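Local coordinates for protein dimethyladenosine transferase, putative (Plasmodium falciparum, PDB 2H1R) that probably uses S-adenosyl-L-methionine to dimethylate adenine bases of ribosomal RNA on N6, at residues L261-H266 / L283-E288; M235-Y240 / F254-Y259; L47-G52 / T102-F107; F133-L138 / K193-E198. All blocks are in the same frame, centred on the assembly; numbering follows the deposited sequence.

In the fold
Contacts 3 and 4 lie in the Rossmann-like methyltransferase domain and reach the same mixed sheet, at strands 45-49, 135-141 and 189-196; they meet where Phe107 packs on Phe133. Contacts 1 and 2 belong to the helical C-terminal part, their centres about 25 and 31 Å from the centre of the chain, and share helix 256-266, which contact 2 pairs with helix 230-246 and contact 1 with helix 279-291. Contacts 1, 2 and 3 are buried, contact 4 only partly. Contact 4 alone has direct hydrogen bonds between its segments. Contact 3 sets aliphatic groups against aromatic faces, contact 2 is an aromatic cluster with bridging waters, and contact 1 an apolar patch with a polar, more exposed margin at His266.

Contact 1: L261-H266 / L283-E288; sequences LDVLEH and LKLLLE
Two helices of the all-helical C-terminal part, 256-266 and 279-291, meet here through Val263, Leu264 and His266 on one side and Leu285 and Glu288 on the other. Their local axes pass 10.2 Å apart, with N-to-C directions 135° from each other, so the helices run roughly counter to one another and side chains have to bridge a fairly wide gap. Val263 CG1, set anti to the backbone N, reaches across to the aliphatic base of Glu288, 3.7 Å from its CB. The same methyl group lies more loosely beside Leu285, while the other end of the apolar patch is closed by methyl against methyl, Leu264 CD2 to Leu285 CD1 at 3.7 Å.

Helix 223-227 joins the two here: Leu223 packs on both Leu264 and Leu285, so this is a three-helix junction within the C-terminal part of an rRNA adenine dimethylase, away from the predicted S-adenosyl-L-methionine site. Lys292, just beyond the end of helix 279-291, touches Val263 as well.

Toward solvent the chemistry turns polar. Glu288 bends at chi2 (-73°), which brings its carboxylate to the edge of the His266 imidazole, the two side chains crossing at about a right angle. OE2 of Glu288 lies near the ring plane, 3.9 Å from His266 CE1, and the ring and carboxylate planes are 59° apart. Glu288 OE1 and His266 ND1 are 4.2 Å from each other, too far for a hydrogen bond; the nearby carboxylate would probably favour the protonated form of the imidazole, although the charge is not seen.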
# COMPACT_ATOMS: atom_id res chain seq x y z
N LEU A 261 22.64 1.11 -19.53
CA LEU A 261 22.03 2.35 -20.08
C LEU A 261 21.26 2.12 -21.36
O LEU A 261 20.32 2.86 -21.66
CB LEU A 261 23.10 3.44 -20.33
CG LEU A 261 23.41 4.46 -19.24
CD1 LEU A 261 23.41 3.87 -17.86
CD2 LEU A 261 24.72 5.22 -19.53
N ASP A 262 21.67 1.10 -22.13
CA ASP A 262 20.93 0.69 -23.33
C ASP A 262 19.45 0.32 -23.05
O ASP A 262 18.59 0.41 -23.92
CB ASP A 262 21.64 -0.49 -24.01
CG ASP A 262 22.79 -0.07 -24.93
OD1 ASP A 262 22.99 1.15 -25.19
OD2 ASP A 262 23.51 -1.00 -25.40
N VAL A 263 19.14 -0.11 -21.82
CA VAL A 263 17.76 -0.41 -21.46
C VAL A 263 16.92 0.88 -21.54
O VAL A 263 15.84 0.90 -22.11
CB VAL A 263 17.70 -1.02 -20.05
CG1 VAL A 263 16.25 -1.18 -19.56
CG2 VAL A 263 18.53 -2.37 -19.98
N LEU A 264 17.46 1.95 -20.95
CA LEU A 264 16.81 3.28 -20.95
C LEU A 264 16.63 3.78 -22.38
O LEU A 264 15.55 4.25 -22.77
CB LEU A 264 17.65 4.28 -20.12
CG LEU A 264 17.94 3.99 -18.64
CD1 LEU A 264 18.65 5.17 -18.02
CD2 LEU A 264 16.70 3.72 -17.88
N GLU A 265 17.69 3.66 -23.16
CA GLU A 265 17.71 4.02 -24.56
C GLU A 265 16.65 3.28 -25.35
O GLU A 265 15.88 3.91 -26.07
CB GLU A 265 19.11 3.77 -25.12
CG GLU A 265 19.43 4.49 -26.42
CD GLU A 265 20.94 4.57 -26.67
OE1 GLU A 265 21.73 4.51 -25.69
OE2 GLU A 265 21.32 4.70 -27.85
N HIS A 266 16.56 1.96 -25.17
CA HIS A 266 15.57 1.13 -25.84
C HIS A 266 14.16 1.59 -25.54
O HIS A 266 13.32 1.60 -26.42
CB HIS A 266 15.72 -0.34 -25.45
CG HIS A 266 14.64 -1.22 -26.02
ND1 HIS A 266 13.66 -1.81 -25.24
CD2 HIS A 266 14.39 -1.61 -27.29
CE1 HIS A 266 12.86 -2.52 -26.00
NE2 HIS A 266 13.28 -2.42 -27.25
N LEU A 283 6.98 -0.76 -14.63
CA LEU A 283 6.81 -2.20 -14.97
C LEU A 283 7.61 -2.55 -16.22
O LEU A 283 8.28 -3.62 -16.25
CB LEU A 283 5.32 -2.48 -15.22
CG LEU A 283 4.45 -2.72 -13.97
CD1 LEU A 283 2.98 -2.77 -14.42
CD2 LEU A 283 4.83 -3.98 -13.18
N LYS A 284 7.61 -1.66 -17.22
CA LYS A 284 8.42 -1.84 -18.44
C LYS A 284 9.91 -1.84 -18.15
O LYS A 284 10.66 -2.67 -18.67
CB LYS A 284 8.18 -0.73 -19.45
CG LYS A 284 7.01 -0.89 -20.32
CD LYS A 284 6.96 0.28 -21.32
N LEU A 285 10.35 -0.88 -17.33
CA LEU A 285 11.75 -0.80 -16.92
C LEU A 285 12.21 -2.06 -16.18
O LEU A 285 13.31 -2.61 -16.44
CB LEU A 285 11.91 0.42 -16.01
CG LEU A 285 13.27 1.06 -15.79
CD1 LEU A 285 13.88 1.44 -17.15
CD2 LEU A 285 13.09 2.34 -14.88
N LEU A 286 11.39 -2.53 -15.23
CA LEU A 286 11.77 -3.72 -14.45
C LEU A 286 11.89 -4.92 -15.42
O LEU A 286 12.87 -5.72 -15.36
CB LEU A 286 10.71 -3.99 -13.37
CG LEU A 286 10.97 -5.18 -12.43
CD1 LEU A 286 12.36 -5.08 -11.74
CD2 LEU A 286 9.87 -5.29 -11.40
N LEU A 287 10.91 -5.05 -16.30
CA LEU A 287 10.84 -6.17 -17.27
C LEU A 287 12.07 -6.20 -18.19
O LEU A 287 12.70 -7.25 -18.37
CB LEU A 287 9.54 -6.12 -18.09
CG LEU A 287 9.29 -7.23 -19.13
CD1 LEU A 287 8.70 -8.43 -18.43
CD2 LEU A 287 8.28 -6.78 -20.20
N GLU A 288 12.43 -5.04 -18.75
CA GLU A 288 13.65 -4.93 -19.58
C GLU A 288 14.99 -5.11 -18.88
O GLU A 288 15.88 -5.79 -19.42
CB GLU A 288 13.60 -3.65 -20.45
CG GLU A 288 12.35 -3.60 -21.30
CD GLU A 288 12.34 -4.58 -22.48
OE1 GLU A 288 13.39 -5.20 -22.78
OE2 GLU A 288 11.27 -4.70 -23.13

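Contact 2: M235-Y240 / F254-Y259; sequences MLEHNY and FPFKKY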
# COMPACT_ATOMS: atom_id res chain seq x y z
N MET A 235 26.94 -1.53 -7.96
CA MET A 235 25.96 -2.40 -7.33
C MET A 235 25.27 -3.29 -8.35
O MET A 235 25.13 -4.49 -8.12
CB MET A 235 24.91 -1.64 -6.52
CG MET A 235 23.63 -2.51 -6.24
SD MET A 235 22.46 -1.51 -5.31
CE MET A 235 21.80 -0.48 -6.64
N LEU A 236 24.82 -2.73 -9.47
CA LEU A 236 24.08 -3.51 -10.46
C LEU A 236 24.98 -4.55 -11.14
O LEU A 236 24.56 -5.69 -11.36
CB LEU A 236 23.38 -2.60 -11.49
CG LEU A 236 22.21 -1.77 -10.95
CD1 LEU A 236 21.60 -1.01 -12.09
CD2 LEU A 236 21.17 -2.70 -10.26
N GLU A 237 26.22 -4.18 -11.44
CA GLU A 237 27.14 -5.11 -12.08
C GLU A 237 27.46 -6.32 -11.18
O GLU A 237 27.57 -7.45 -11.70
CB GLU A 237 28.44 -4.46 -12.58
CG GLU A 237 29.18 -5.38 -13.54
CD GLU A 237 30.44 -4.79 -14.10
OE1 GLU A 237 30.92 -3.76 -13.57
OE2 GLU A 237 30.96 -5.36 -15.09
N HIS A 238 27.66 -6.06 -9.90
CA HIS A 238 27.83 -7.13 -8.89
C HIS A 238 26.67 -8.14 -8.93
O HIS A 238 26.91 -9.36 -8.98
CB HIS A 238 27.93 -6.57 -7.48
CG HIS A 238 28.25 -7.62 -6.45
ND1 HIS A 238 29.44 -8.31 -6.42
CD2 HIS A 238 27.52 -8.09 -5.41
CE1 HIS A 238 29.43 -9.16 -5.41
NE2 HIS A 238 28.28 -9.05 -4.78
N ASN A 239 25.45 -7.62 -8.89
CA ASN A 239 24.24 -8.44 -8.99
C ASN A 239 24.15 -9.18 -10.31
O ASN A 239 23.79 -10.38 -10.33
CB ASN A 239 22.97 -7.61 -8.75
CG ASN A 239 22.77 -7.24 -7.30
OD1 ASN A 239 23.49 -7.71 -6.42
ND2 ASN A 239 21.79 -6.42 -7.04
N TYR A 240 24.51 -8.52 -11.41
CA TYR A 240 24.56 -9.17 -12.70
C TYR A 240 25.56 -10.33 -12.76
O TYR A 240 25.24 -11.40 -13.28
CB TYR A 240 24.89 -8.17 -13.81
CG TYR A 240 25.05 -8.79 -15.21
CD1 TYR A 240 23.96 -9.34 -15.88
CD2 TYR A 240 26.30 -8.81 -15.86
CE1 TYR A 240 24.08 -9.91 -17.13
CE2 TYR A 240 26.43 -9.37 -17.16
CZ TYR A 240 25.31 -9.94 -17.78
OH TYR A 240 25.36 -10.46 -19.04
N PHE A 254 30.77 -7.05 -22.97
CA PHE A 254 30.35 -5.73 -23.38
C PHE A 254 30.41 -4.84 -22.14
O PHE A 254 30.19 -5.34 -21.03
CB PHE A 254 28.92 -5.82 -23.92
CG PHE A 254 28.53 -4.69 -24.78
CD1 PHE A 254 29.07 -4.57 -26.07
CD2 PHE A 254 27.66 -3.72 -24.32
CE1 PHE A 254 28.74 -3.49 -26.89
CE2 PHE A 254 27.30 -2.66 -25.13
CZ PHE A 254 27.84 -2.54 -26.42
N PRO A 255 30.73 -3.54 -22.31
CA PRO A 255 30.83 -2.72 -21.09
C PRO A 255 29.49 -2.63 -20.36
O PRO A 255 28.48 -2.32 -20.98
CB PRO A 255 31.27 -1.33 -21.60
CG PRO A 255 31.16 -1.36 -23.07
CD PRO A 255 31.07 -2.78 -23.54
N PHE A 256 29.50 -2.89 -19.07
CA PHE A 256 28.23 -2.98 -18.31
C PHE A 256 27.50 -1.66 -18.31
O PHE A 256 26.29 -1.64 -18.41
CB PHE A 256 28.46 -3.38 -16.86
CG PHE A 256 27.18 -3.61 -16.11
CD1 PHE A 256 26.47 -4.81 -16.27
CD2 PHE A 256 26.66 -2.63 -15.27
CE1 PHE A 256 25.28 -5.04 -15.55
CE2 PHE A 256 25.46 -2.85 -14.56
CZ PHE A 256 24.75 -4.04 -14.71
N LYS A 257 28.24 -0.56 -18.16
CA LYS A 257 27.58 0.75 -18.22
C LYS A 257 26.70 0.92 -19.47
O LYS A 257 25.54 1.34 -19.36
CB LYS A 257 28.59 1.88 -18.11
CG LYS A 257 27.95 3.26 -18.18
CD LYS A 257 29.00 4.34 -18.02
CE LYS A 257 28.42 5.70 -18.37
NZ LYS A 257 29.46 6.74 -18.10
N LYS A 258 27.24 0.58 -20.65
CA LYS A 258 26.46 0.63 -21.90
C LYS A 258 25.31 -0.39 -21.96
O LYS A 258 24.19 -0.10 -22.43
CB LYS A 258 27.40 0.45 -23.12
CG LYS A 258 26.82 0.94 -24.42
CD LYS A 258 27.87 0.83 -25.56
CE LYS A 258 27.36 1.47 -26.84
NZ LYS A 258 27.34 2.96 -26.68
N TYR A 259 25.61 -1.61 -21.53
CA TYR A 259 24.62 -2.69 -21.34
C TYR A 259 23.38 -2.22 -20.54
O TYR A 259 22.24 -2.40 -20.97
CB TYR A 259 25.29 -3.84 -20.60
CG TYR A 259 24.52 -5.14 -20.63
CD1 TYR A 259 24.11 -5.73 -21.84
CD2 TYR A 259 24.21 -5.79 -19.44
CE1 TYR A 259 23.38 -6.95 -21.83
CE2 TYR A 259 23.51 -6.99 -19.43
CZ TYR A 259 23.13 -7.56 -20.61
OH TYR A 259 22.43 -8.74 -20.53
O HOH W 1 31.91 -3.68 -17.68
O HOH W 2 23.46 -11.89 -20.01
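The 235-240 segment is helical throughout, whereas 254-259 enters its helix only at Phe256, with Pro255 at the N-cap position; the backbones come nearest at Glu237 and Phe256, whose CA atoms are 6.7 Å apart. Phe256 carries CG anti to the backbone N, which extends its ring toward helix 230-246 and lays it against that helix. One ring face receives the aliphatic part of Glu237 in a CH-pi contact, Glu237 CB standing 3.8 Å from the Phe256 centroid and 15° off the normal. Farther along, Leu236 CB touches Phe256 CE2 at 3.7 Å.

Phe256, Tyr240 and Tyr259 form an aromatic cluster that ties the start of helix 256-266 to helix 230-246 in the C-terminal part of the protein. Tyr240 meets both of the other rings obliquely, its plane at 40° to Phe256 and 53° to Tyr259. Tyr259 CE2 comes over one face of the Tyr240 ring, 3.8 Å from Tyr240 CE1.

Water bridges the polar margins. One water donates to Glu237 OE2 and accepts from Phe256 N, so the first turn of the helix is linked to the carboxylate. A second lies 2.6 Å from Tyr240 OH, in the ring plane, and donates a weak bond to Tyr259 OH; the Tyr240 hydroxyl also bonds Val252 N.

Contact 3: L47-G52 / T102-F107; sequences LEIGCG and TVFPKF
Leu47 holds CG anti to its backbone N (chi1 177°), and this sends both methyl groups out from strand 45-49 to the 102-107 loop, where Phe107 has CG between its backbone N and carbonyl carbon (chi1 66°) and so turns its ring back over the leucine. The strand is a central one in the Rossmann-like sheet of class I methyltransferases, flanked by 66-70 and 109-113, and it leads directly into Gly50, a predicted S-adenosyl-L-methionine contact in the glycine-containing turn. The 102-107 loop runs into strand 109-113.

CD2 of Leu47 is the hub. It sits over the centre of the Phe104 ring, 3.8 Å from the centroid and only 9° off the normal, and also over one face of Phe107, displaced toward the rim, with Phe107 CE2 at 3.7 Å. One methyl thus makes CH-pi contacts with two rings. The other branch, Leu47 CD1, lies beside Pro105 CG at 4.1 Å. Beyond the loop, Lys125 makes a cation-pi contact with Phe104, and Phe133 meets the ring of Phe107. Two residues on from Leu47, Ile49 points to the same loop and crosses the Phe104 side chain at about a right angle, its CD1 ending 3.6 Å from Phe104 CZ.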
# COMPACT_ATOMS: atom_id res chain seq x y z
N LEU A 47 -12.40 -7.62 8.48
CA LEU A 47 -11.37 -7.31 9.48
C LEU A 47 -11.51 -5.84 9.88
O LEU A 47 -11.44 -4.94 9.02
CB LEU A 47 -9.95 -7.55 8.90
CG LEU A 47 -8.74 -7.22 9.80
CD1 LEU A 47 -8.71 -8.11 11.02
CD2 LEU A 47 -7.47 -7.37 8.98
N GLU A 48 -11.75 -5.59 11.16
CA GLU A 48 -11.85 -4.20 11.65
C GLU A 48 -10.65 -3.96 12.55
O GLU A 48 -10.44 -4.67 13.53
CB GLU A 48 -13.14 -3.95 12.44
CG GLU A 48 -13.30 -2.50 12.88
CD GLU A 48 -14.46 -2.23 13.82
OE1 GLU A 48 -14.99 -3.19 14.44
OE2 GLU A 48 -14.85 -1.03 13.95
N ILE A 49 -9.83 -2.98 12.18
CA ILE A 49 -8.64 -2.66 12.98
C ILE A 49 -8.96 -1.38 13.76
O ILE A 49 -9.17 -0.32 13.15
CB ILE A 49 -7.39 -2.44 12.10
CG1 ILE A 49 -7.14 -3.64 11.19
CG2 ILE A 49 -6.17 -2.16 12.98
CD1 ILE A 49 -5.96 -3.43 10.23
N GLY A 50 -9.04 -1.51 15.08
CA GLY A 50 -9.33 -0.36 15.94
C GLY A 50 -10.82 -0.12 16.14
O GLY A 50 -11.41 0.75 15.50
N CYS A 51 -11.43 -0.86 17.07
CA CYS A 51 -12.91 -0.82 17.19
C CYS A 51 -13.50 0.27 18.10
O CYS A 51 -14.72 0.47 18.12
CB CYS A 51 -13.45 -2.21 17.56
SG CYS A 51 -12.82 -2.83 19.12
N GLY A 52 -12.64 0.99 18.83
CA GLY A 52 -13.11 2.01 19.76
C GLY A 52 -14.22 1.54 20.67
O GLY A 52 -14.07 0.55 21.39
N THR A 102 0.14 -8.34 15.02
CA THR A 102 -0.89 -9.38 14.82
C THR A 102 -0.87 -10.00 13.42
O THR A 102 -0.88 -9.28 12.41
CB THR A 102 -2.32 -8.82 15.07
OG1 THR A 102 -2.39 -8.19 16.36
CG2 THR A 102 -3.38 -9.93 15.00
N VAL A 103 -0.86 -11.33 13.35
CA VAL A 103 -1.02 -11.99 12.05
C VAL A 103 -2.47 -11.75 11.60
O VAL A 103 -3.40 -11.96 12.37
CB VAL A 103 -0.68 -13.51 12.10
CG1 VAL A 103 -1.63 -14.28 13.04
CG2 VAL A 103 -0.68 -14.13 10.69
N PHE A 104 -2.65 -11.27 10.37
CA PHE A 104 -3.99 -11.05 9.86
C PHE A 104 -4.63 -12.38 9.49
O PHE A 104 -3.98 -13.20 8.82
CB PHE A 104 -4.01 -10.12 8.65
CG PHE A 104 -3.82 -8.66 8.97
CD1 PHE A 104 -3.78 -8.20 10.28
CD2 PHE A 104 -3.72 -7.73 7.94
CE1 PHE A 104 -3.59 -6.82 10.56
CE2 PHE A 104 -3.55 -6.37 8.20
CZ PHE A 104 -3.47 -5.92 9.52
N PRO A 105 -5.90 -12.59 9.88
CA PRO A 105 -6.68 -13.72 9.37
C PRO A 105 -7.00 -13.54 7.88
O PRO A 105 -6.75 -12.46 7.32
CB PRO A 105 -7.99 -13.62 10.16
CG PRO A 105 -8.12 -12.16 10.46
CD PRO A 105 -6.70 -11.75 10.80
N LYS A 106 -7.53 -14.58 7.23
CA LYS A 106 -8.07 -14.42 5.89
C LYS A 106 -9.30 -13.53 6.06
O LYS A 106 -10.08 -13.70 7.02
CB LYS A 106 -8.44 -15.75 5.24
N PHE A 107 -9.43 -12.54 5.20
CA PHE A 107 -10.56 -11.62 5.26
C PHE A 107 -10.86 -11.16 3.84
O PHE A 107 -10.02 -11.24 2.93
CB PHE A 107 -10.28 -10.44 6.22
CG PHE A 107 -9.17 -9.53 5.74
CD1 PHE A 107 -9.45 -8.46 4.91
CD2 PHE A 107 -7.86 -9.77 6.11
CE1 PHE A 107 -8.44 -7.63 4.43
CE2 PHE A 107 -6.83 -8.93 5.67
CZ PHE A 107 -7.12 -7.88 4.81

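Contact 4: F133-L138 / K193-E198; sequences FKCAVL and KLIPKE
Leu194 and Leu138 meet by their methyl groups, CD1 to CD1 at 3.8 Å, with the two side chains crossing at about a right angle. Ala136 lies next along the same face of the sheet, its CB a looser 4.4 Å from Leu194 CB, and Leu126 of helix 119-128 packs against Leu138 on that side. Toward the start of strand 135-141 the patch passes to Phe133, whose ring takes Pro196 over one face: Pro196 CG is 3.7 Å from the ring centroid in a CH-pi contact, offset toward the rim. The phenylalanine reaches this place because its CG sits between backbone N and carbonyl carbon (chi1 59°). Cys135 and Ile195 touch away from this face, and tightly, with Cys135 CB only 3.4 Å from Ile195 CD1.

Between the side chains the backbones are joined by a pair of hydrogen bonds. Ala136 N donates to Leu194 O at 3.0 Å, and Leu194 N returns a straighter bond to Ala136 O at 2.9 Å (168° at the hydrogen). The same two oxygens also receive CA-H contacts, Leu194 O from Cys135 and Ala136 O from Lys193. At the outer margin Lys134 turns away from strand 189-196 and forms a salt bridge with Asp44.

Ala136 and Leu194 are thus a hydrogen-bonded antiparallel pair, followed by the non-hydrogen-bonded pair Val137 and Lys193, where the parallel part of the sheet gives way to its reversed strand. That strand, 189-196, inserted beside 135-141 in the order 3-2-1-4-5-7-6, is the hallmark of the class I methyltransferase fold.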
# COMPACT_ATOMS: atom_id res chain seq x y z
N PHE A 133 -7.56 -9.64 -0.89
CA PHE A 133 -8.83 -9.23 -0.29
C PHE A 133 -9.60 -8.41 -1.32
O PHE A 133 -9.05 -8.04 -2.37
CB PHE A 133 -8.57 -8.49 1.03
CG PHE A 133 -7.72 -7.26 0.87
CD1 PHE A 133 -8.29 -6.05 0.48
CD2 PHE A 133 -6.34 -7.31 1.11
CE1 PHE A 133 -7.51 -4.90 0.31
CE2 PHE A 133 -5.55 -6.17 0.95
CZ PHE A 133 -6.14 -4.96 0.56
N LYS A 134 -10.89 -8.18 -1.06
CA LYS A 134 -11.75 -7.55 -2.06
C LYS A 134 -11.62 -6.03 -2.01
O LYS A 134 -11.60 -5.34 -3.04
CB LYS A 134 -13.21 -7.86 -1.79
CG LYS A 134 -13.75 -9.16 -2.31
CD LYS A 134 -15.27 -9.16 -2.10
CE LYS A 134 -15.82 -10.59 -2.05
NZ LYS A 134 -17.33 -10.64 -1.84
N CYS A 135 -11.62 -5.49 -0.79
CA CYS A 135 -11.47 -4.05 -0.61
C CYS A 135 -11.13 -3.64 0.80
O CYS A 135 -11.33 -4.39 1.73
CB CYS A 135 -12.69 -3.31 -1.15
SG CYS A 135 -13.77 -2.51 -0.00
N ALA A 136 -10.57 -2.44 0.95
CA ALA A 136 -10.22 -1.91 2.25
C ALA A 136 -10.68 -0.46 2.29
O ALA A 136 -10.47 0.26 1.34
CB ALA A 136 -8.68 -2.00 2.48
N VAL A 137 -11.33 -0.05 3.37
CA VAL A 137 -11.76 1.34 3.56
C VAL A 137 -10.95 1.83 4.77
O VAL A 137 -11.09 1.31 5.89
CB VAL A 137 -13.27 1.45 3.75
CG1 VAL A 137 -13.69 2.91 3.82
CG2 VAL A 137 -14.02 0.73 2.57
N LEU A 138 -10.05 2.78 4.53
CA LEU A 138 -9.00 3.11 5.51
C LEU A 138 -9.01 4.61 5.82
O LEU A 138 -9.03 5.42 4.91
CB LEU A 138 -7.61 2.67 4.99
CG LEU A 138 -7.40 1.17 4.58
CD1 LEU A 138 -6.09 0.93 3.81
CD2 LEU A 138 -7.46 0.24 5.74
N LYS A 193 -10.40 4.34 -0.25
CA LYS A 193 -10.77 2.97 -0.59
C LYS A 193 -9.74 2.39 -1.53
O LYS A 193 -9.29 3.07 -2.46
CB LYS A 193 -12.15 2.97 -1.27
CG LYS A 193 -12.69 1.57 -1.66
CD LYS A 193 -14.12 1.70 -2.26
CE LYS A 193 -14.08 2.14 -3.73
NZ LYS A 193 -15.46 2.38 -4.38
N LEU A 194 -9.34 1.15 -1.23
CA LEU A 194 -8.39 0.40 -2.03
C LEU A 194 -9.09 -0.85 -2.55
O LEU A 194 -9.63 -1.62 -1.74
CB LEU A 194 -7.19 -0.08 -1.20
CG LEU A 194 -6.37 0.85 -0.31
CD1 LEU A 194 -5.11 0.14 0.19
CD2 LEU A 194 -6.02 2.10 -1.05
N ILE A 195 -9.06 -1.02 -3.87
CA ILE A 195 -9.45 -2.26 -4.51
C ILE A 195 -8.26 -2.92 -5.22
O ILE A 195 -7.87 -2.47 -6.28
CB ILE A 195 -10.54 -2.04 -5.58
CG1 ILE A 195 -11.66 -1.09 -5.10
CG2 ILE A 195 -11.03 -3.39 -6.07
CD1 ILE A 195 -12.61 -1.67 -4.12
N PRO A 196 -7.71 -4.01 -4.65
CA PRO A 196 -6.57 -4.76 -5.16
C PRO A 196 -6.75 -5.23 -6.59
O PRO A 196 -7.85 -5.69 -6.95
CB PRO A 196 -6.50 -5.96 -4.21
CG PRO A 196 -7.06 -5.46 -2.94
CD PRO A 196 -8.20 -4.58 -3.38
N LYS A 197 -5.70 -5.08 -7.40
CA LYS A 197 -5.71 -5.55 -8.78
C LYS A 197 -4.98 -6.89 -8.83
O LYS A 197 -3.76 -6.95 -8.64
CB LYS A 197 -4.99 -4.54 -9.70
CG LYS A 197 -5.63 -3.16 -9.73
CD LYS A 197 -5.04 -2.31 -10.81
CE LYS A 197 -3.88 -1.49 -10.29
NZ LYS A 197 -3.06 -0.85 -11.40
N GLU A 198 -5.71 -7.97 -9.13
CA GLU A 198 -5.12 -9.31 -9.05
C GLU A 198 -3.78 -9.50 -9.77
O GLU A 198 -2.83 -10.10 -9.21
CB GLU A 198 -6.10 -10.39 -9.56
CG GLU A 198 -5.64 -11.80 -9.16